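Local coordinates for carboxylase (Deinococcus radiodurans, PDB 5H80), which probably carries out the ATP-dependent carboxylation of biotin, as the biotin carboxylase domain of a single-chain bacterial carboxylase, at residues 109-117 against 318-326. Numbering follows the deposited sequence.
Sequences PGYGFLSEN and NPRLQVEHT
The phenol ring of Y111 lies against the backbone of 321-323: V323 N stands 3.5 Å from the Y111 ring plane, over one face but nearer the rim than the centre, while L321 CG meets the ring edge in plane. L321 CD2 packs on Y111 CE2 at 3.7 Å, and V323 CG2 touches Y111 CE1 at 3.5 Å, its side chain crossing the tyrosine at about a right angle. Y111 OH hydrogen-bonds to E42. The H325 imidazole has L321 CD1 over one face and T326 CG2 over the opposite one; at its edge H325 ND1 donates to Q322 O, which also accepts from H325 N in the type I turn 322-325. H325 NE2 is hydrogen-bonded to R46, so both ring nitrogens are engaged. Topologically, the loop after strand 106-108 of the N-terminal domain's parallel sheet meets the segment leaving strand 312-318 of the ATP-grasp part, an interdomain junction consistent with the biotin carboxylase fold. The guanidinium of R320 has N318 CB over one face and E116 OE2 near its plane at the edge. Extended from CG to NE (chi3 -176°), R320 brings NE within 2.7 Å of E116 OE2 (N-H...O 162°), a salt bridge that meets OE2 on its anti side, with the carboxylate and guanidinium planes 20° apart. With R320 NH1 also donating to L321 O at 3.0 Å, two near-planar bonds limit rotation of the group; a water joins R320 NH2 to E116 OE2. Two further waters link G110 O to L321 N and S115 O to P319 O.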
ATOM      1  N   PRO A 109       4.029  23.242   8.274  1.00 22.24           N
ATOM      2  CA  PRO A 109       4.215  23.986   7.040  1.00 24.58           C
ATOM      3  C   PRO A 109       4.348  23.180   5.716  1.00 25.48           C
ATOM      4  O   PRO A 109       4.433  23.748   4.607  1.00 29.73           O
ATOM      5  CB  PRO A 109       5.524  24.689   7.353  1.00 22.75           C
ATOM      6  CG  PRO A 109       6.285  23.699   8.060  1.00 24.07           C
ATOM      7  CD  PRO A 109       5.315  22.958   8.916  1.00 24.00           C
ATOM      8  N   GLY A 110       4.165  21.855   5.800  1.00 24.98           N
ATOM      9  CA  GLY A 110       4.510  20.941   4.701  1.00 26.02           C
ATOM     10  C   GLY A 110       5.828  21.140   4.009  1.00 18.92           C
ATOM     11  O   GLY A 110       6.838  21.099   4.629  1.00 22.20           O
ATOM     12  N   TYR A 111       5.826  21.185   2.670  1.00 23.70           N
ATOM     13  CA  TYR A 111       7.056  21.542   1.970  1.00 27.25           C
ATOM     14  C   TYR A 111       6.660  22.600   0.971  1.00 28.91           C
ATOM     15  O   TYR A 111       5.450  22.735   0.546  1.00 31.40           O
ATOM     16  CB  TYR A 111       7.781  20.325   1.323  1.00 28.49           C
ATOM     17  CG  TYR A 111       6.864  19.157   0.868  1.00 29.18           C
ATOM     18  CD1 TYR A 111       6.077  19.275  -0.199  1.00 30.63           C
ATOM     19  CD2 TYR A 111       6.871  17.970   1.529  1.00 33.81           C
ATOM     20  CE1 TYR A 111       5.259  18.217  -0.614  1.00 25.42           C
ATOM     21  CE2 TYR A 111       6.092  16.902   1.131  1.00 24.74           C
ATOM     22  CZ  TYR A 111       5.280  17.075   0.053  1.00 29.17           C
ATOM     23  OH  TYR A 111       4.468  16.015  -0.244  1.00 27.72           O
ATOM     24  N   GLY A 112       7.665  23.395   0.626  1.00 29.14           N
ATOM     25  CA  GLY A 112       7.424  24.607  -0.105  1.00 29.11           C
ATOM     26  C   GLY A 112       6.848  25.634   0.833  1.00 33.28           C
ATOM     27  O   GLY A 112       6.829  25.457   2.134  1.00 32.49           O
ATOM     28  N   PHE A 113       6.274  26.676   0.189  1.00 34.41           N
ATOM     29  CA  PHE A 113       5.563  27.743   0.971  1.00 34.90           C
ATOM     30  C   PHE A 113       6.568  28.249   2.086  1.00 36.69           C
ATOM     31  O   PHE A 113       7.753  28.534   1.783  1.00 40.74           O
ATOM     32  CB  PHE A 113       4.176  27.185   1.390  1.00 33.92           C
ATOM     33  CG  PHE A 113       3.230  26.935   0.186  1.00 33.45           C
ATOM     34  CD1 PHE A 113       2.412  27.966  -0.321  1.00 34.63           C
ATOM     35  CD2 PHE A 113       3.276  25.747  -0.549  1.00 43.02           C
ATOM     36  CE1 PHE A 113       1.632  27.780  -1.464  1.00 37.04           C
ATOM     37  CE2 PHE A 113       2.479  25.549  -1.690  1.00 40.62           C
ATOM     38  CZ  PHE A 113       1.629  26.556  -2.116  1.00 40.20           C
ATOM     39  N   LEU A 114       6.186  28.115   3.345  1.00 34.04           N
ATOM     40  CA  LEU A 114       6.931  28.722   4.474  1.00 37.13           C
ATOM     41  C   LEU A 114       7.715  27.691   5.261  1.00 28.67           C
ATOM     42  O   LEU A 114       8.226  27.963   6.341  1.00 27.65           O
ATOM     43  CB  LEU A 114       5.901  29.447   5.369  1.00 38.52           C
ATOM     44  CG  LEU A 114       5.144  30.595   4.694  1.00 39.36           C
ATOM     45  CD1 LEU A 114       4.134  31.233   5.628  1.00 44.73           C
ATOM     46  CD2 LEU A 114       6.068  31.654   4.099  1.00 37.44           C
ATOM     47  N   SER A 115       7.880  26.461   4.705  1.00 29.00           N
ATOM     48  CA  SER A 115       8.648  25.456   5.434  1.00 29.10           C
ATOM     49  C   SER A 115      10.121  25.710   5.721  1.00 29.75           C
ATOM     50  O   SER A 115      10.660  25.054   6.572  1.00 27.98           O
ATOM     51  CB  SER A 115       8.568  24.071   4.790  1.00 28.74           C
ATOM     52  OG  SER A 115       8.939  24.106   3.427  1.00 30.54           O
ATOM     53  N   GLU A 116      10.769  26.639   5.013  1.00 24.29           N
ATOM     54  CA  GLU A 116      12.123  26.915   5.251  1.00 30.47           C
ATOM     55  C   GLU A 116      12.311  28.299   5.765  1.00 33.56           C
ATOM     56  O   GLU A 116      13.410  28.678   5.975  1.00 33.78           O
ATOM     57  CB  GLU A 116      12.881  26.742   3.908  1.00 29.89           C
ATOM     58  CG  GLU A 116      12.872  25.275   3.450  1.00 35.12           C
ATOM     59  CD  GLU A 116      13.835  25.025   2.292  1.00 46.74           C
ATOM     60  OE1 GLU A 116      14.572  25.967   1.834  1.00 45.61           O
ATOM     61  OE2 GLU A 116      13.887  23.861   1.842  1.00 44.00           O
ATOM     62  N   ASN A 117      11.191  28.972   6.077  1.00 33.79           N
ATOM     63  CA  ASN A 117      11.224  30.363   6.558  1.00 35.67           C
ATOM     64  C   ASN A 117      11.406  30.492   8.076  1.00 33.62           C
ATOM     65  O   ASN A 117      10.460  30.300   8.891  1.00 33.11           O
ATOM     66  CB  ASN A 117       9.998  31.024   6.102  1.00 31.44           C
ATOM     67  CG  ASN A 117      10.060  32.508   6.224  1.00 37.42           C
ATOM     68  OD1 ASN A 117      10.178  33.039   7.299  1.00 33.31           O
ATOM     69  ND2 ASN A 117      10.096  33.174   5.083  1.00 40.13           N
ATOM     70  N   ASN A 318      17.833  19.985   3.200  1.00 21.83           N
ATOM     71  CA  ASN A 318      16.445  20.440   3.185  1.00 26.09           C
ATOM     72  C   ASN A 318      15.846  20.137   4.537  1.00 27.03           C
ATOM     73  O   ASN A 318      15.526  18.944   4.855  1.00 24.28           O
ATOM     74  CB  ASN A 318      15.619  19.754   2.081  1.00 30.46           C
ATOM     75  CG  ASN A 318      16.283  19.802   0.722  1.00 37.81           C
ATOM     76  OD1 ASN A 318      16.517  18.772   0.059  1.00 46.94           O
ATOM     77  ND2 ASN A 318      16.544  20.941   0.286  1.00 31.55           N
ATOM     78  N   PRO A 319      15.639  21.174   5.340  1.00 28.81           N
ATOM     79  CA  PRO A 319      15.296  20.967   6.739  1.00 25.49           C
ATOM     80  C   PRO A 319      13.772  20.766   6.954  1.00 22.37           C
ATOM     81  O   PRO A 319      13.145  21.533   7.756  1.00 23.44           O
ATOM     82  CB  PRO A 319      15.791  22.283   7.391  1.00 26.80           C
ATOM     83  CG  PRO A 319      15.508  23.292   6.349  1.00 25.62           C
ATOM     84  CD  PRO A 319      15.749  22.615   4.997  1.00 26.13           C
ATOM     85  N   ARG A 320      13.196  19.802   6.264  1.00 24.82           N
ATOM     86  CA  ARG A 320      11.743  19.643   6.175  1.00 28.41           C
ATOM     87  C   ARG A 320      11.433  18.275   5.644  1.00 24.58           C
ATOM     88  O   ARG A 320      12.351  17.653   5.156  1.00 24.01           O
ATOM     89  CB  ARG A 320      11.162  20.708   5.239  1.00 26.92           C
ATOM     90  CG  ARG A 320      12.001  20.946   3.982  1.00 26.67           C
ATOM     91  CD  ARG A 320      11.258  21.689   2.941  1.00 29.93           C
ATOM     92  NE  ARG A 320      12.051  21.842   1.694  1.00 29.84           N
ATOM     93  CZ  ARG A 320      12.049  20.942   0.693  1.00 31.99           C
ATOM     94  NH1 ARG A 320      11.269  19.796   0.742  1.00 28.99           N
ATOM     95  NH2 ARG A 320      12.771  21.160  -0.400  1.00 36.15           N
ATOM     96  N   LEU A 321      10.133  17.939   5.647  1.00 26.78           N
ATOM     97  CA  LEU A 321       9.559  16.878   4.839  1.00 25.00           C
ATOM     98  C   LEU A 321       9.850  17.130   3.375  1.00 29.52           C
ATOM     99  O   LEU A 321       9.956  18.280   2.920  1.00 25.77           O
ATOM    100  CB  LEU A 321       8.064  16.743   5.035  1.00 24.58           C
ATOM    101  CG  LEU A 321       7.272  15.548   4.441  1.00 21.08           C
ATOM    102  CD1 LEU A 321       7.676  14.249   5.130  1.00 25.69           C
ATOM    103  CD2 LEU A 321       5.811  15.815   4.610  1.00 22.00           C
ATOM    104  N   GLN A 322      10.060  16.065   2.614  1.00 23.49           N
ATOM    105  CA  GLN A 322      10.061  16.206   1.141  1.00 27.62           C
ATOM    106  C   GLN A 322       9.005  15.425   0.375  1.00 23.20           C
ATOM    107  O   GLN A 322       8.475  14.384   0.911  1.00 21.50           O
ATOM    108  CB  GLN A 322      11.377  15.689   0.594  1.00 31.41           C
ATOM    109  CG  GLN A 322      12.594  16.613   0.712  1.00 34.54           C
ATOM    110  CD  GLN A 322      13.854  15.945   0.311  1.00 32.83           C
ATOM    111  OE1 GLN A 322      13.992  14.706   0.361  1.00 31.23           O
ATOM    112  NE2 GLN A 322      14.785  16.743  -0.204  1.00 42.67           N
ATOM    113  N   VAL A 323       8.807  15.830  -0.878  1.00 21.77           N
ATOM    114  CA  VAL A 323       7.796  15.264  -1.726  1.00 21.16           C
ATOM    115  C   VAL A 323       8.013  13.723  -1.827  1.00 19.18           C
ATOM    116  O   VAL A 323       6.963  12.950  -1.790  1.00 23.01           O
ATOM    117  CB  VAL A 323       7.872  15.829  -3.182  1.00 23.02           C
ATOM    118  CG1 VAL A 323       6.948  15.092  -4.114  1.00 25.03           C
ATOM    119  CG2 VAL A 323       7.367  17.276  -3.187  1.00 27.17           C
ATOM    120  N   GLU A 324       9.270  13.297  -2.019  1.00 22.28           N
ATOM    121  CA  GLU A 324       9.611  11.915  -2.173  1.00 24.95           C
ATOM    122  C   GLU A 324       9.691  11.087  -0.861  1.00 20.18           C
ATOM    123  O   GLU A 324      10.287  10.003  -0.922  1.00 21.15           O
ATOM    124  CB  GLU A 324      10.844  11.761  -3.041  1.00 24.88           C
ATOM    125  CG  GLU A 324      12.079  12.339  -2.553  1.00 21.19           C
ATOM    126  CD  GLU A 324      12.297  13.835  -2.820  1.00 28.51           C
ATOM    127  OE1 GLU A 324      11.323  14.587  -3.030  1.00 26.67           O
ATOM    128  OE2 GLU A 324      13.499  14.242  -2.817  1.00 31.67           O
ATOM    129  N   HIS A 325       9.208  11.618   0.317  1.00 18.42           N
ATOM    130  CA  HIS A 325       9.317  10.944   1.589  1.00 15.52           C
ATOM    131  C   HIS A 325       8.473   9.626   1.393  1.00 15.18           C
ATOM    132  O   HIS A 325       8.875   8.617   1.992  1.00 19.56           O
ATOM    133  CB  HIS A 325       8.715  11.752   2.718  1.00 18.88           C
ATOM    134  CG  HIS A 325       7.204  11.832   2.673  1.00 20.91           C
ATOM    135  ND1 HIS A 325       6.498  12.695   1.880  1.00 22.31           N
ATOM    136  CD2 HIS A 325       6.263  11.064   3.306  1.00 22.07           C
ATOM    137  CE1 HIS A 325       5.176  12.510   2.041  1.00 23.71           C
ATOM    138  NE2 HIS A 325       5.008  11.521   2.910  1.00 22.98           N
ATOM    139  N   THR A 326       7.493   9.723   0.496  1.00 17.16           N
ATOM    140  CA  THR A 326       6.632   8.494   0.231  1.00 20.07           C
ATOM    141  C   THR A 326       7.410   7.184  -0.134  1.00 19.80           C
ATOM    142  O   THR A 326       7.041   6.016   0.346  1.00 19.12           O
ATOM    143  CB  THR A 326       5.701   8.745  -0.907  1.00 24.26           C
ATOM    144  OG1 THR A 326       6.513   9.073  -2.017  1.00 33.37           O
ATOM    145  CG2 THR A 326       4.709   9.906  -0.577  1.00 31.07           C
TER
HETATM  146  O   HOH W   1       7.997  19.698   6.708  1.00 22.92           O
HETATM  147  O   HOH W   2      10.786  22.841   8.338  1.00 25.23           O
HETATM  148  O   HOH W   3      13.766  23.668  -0.830  1.00 46.47           O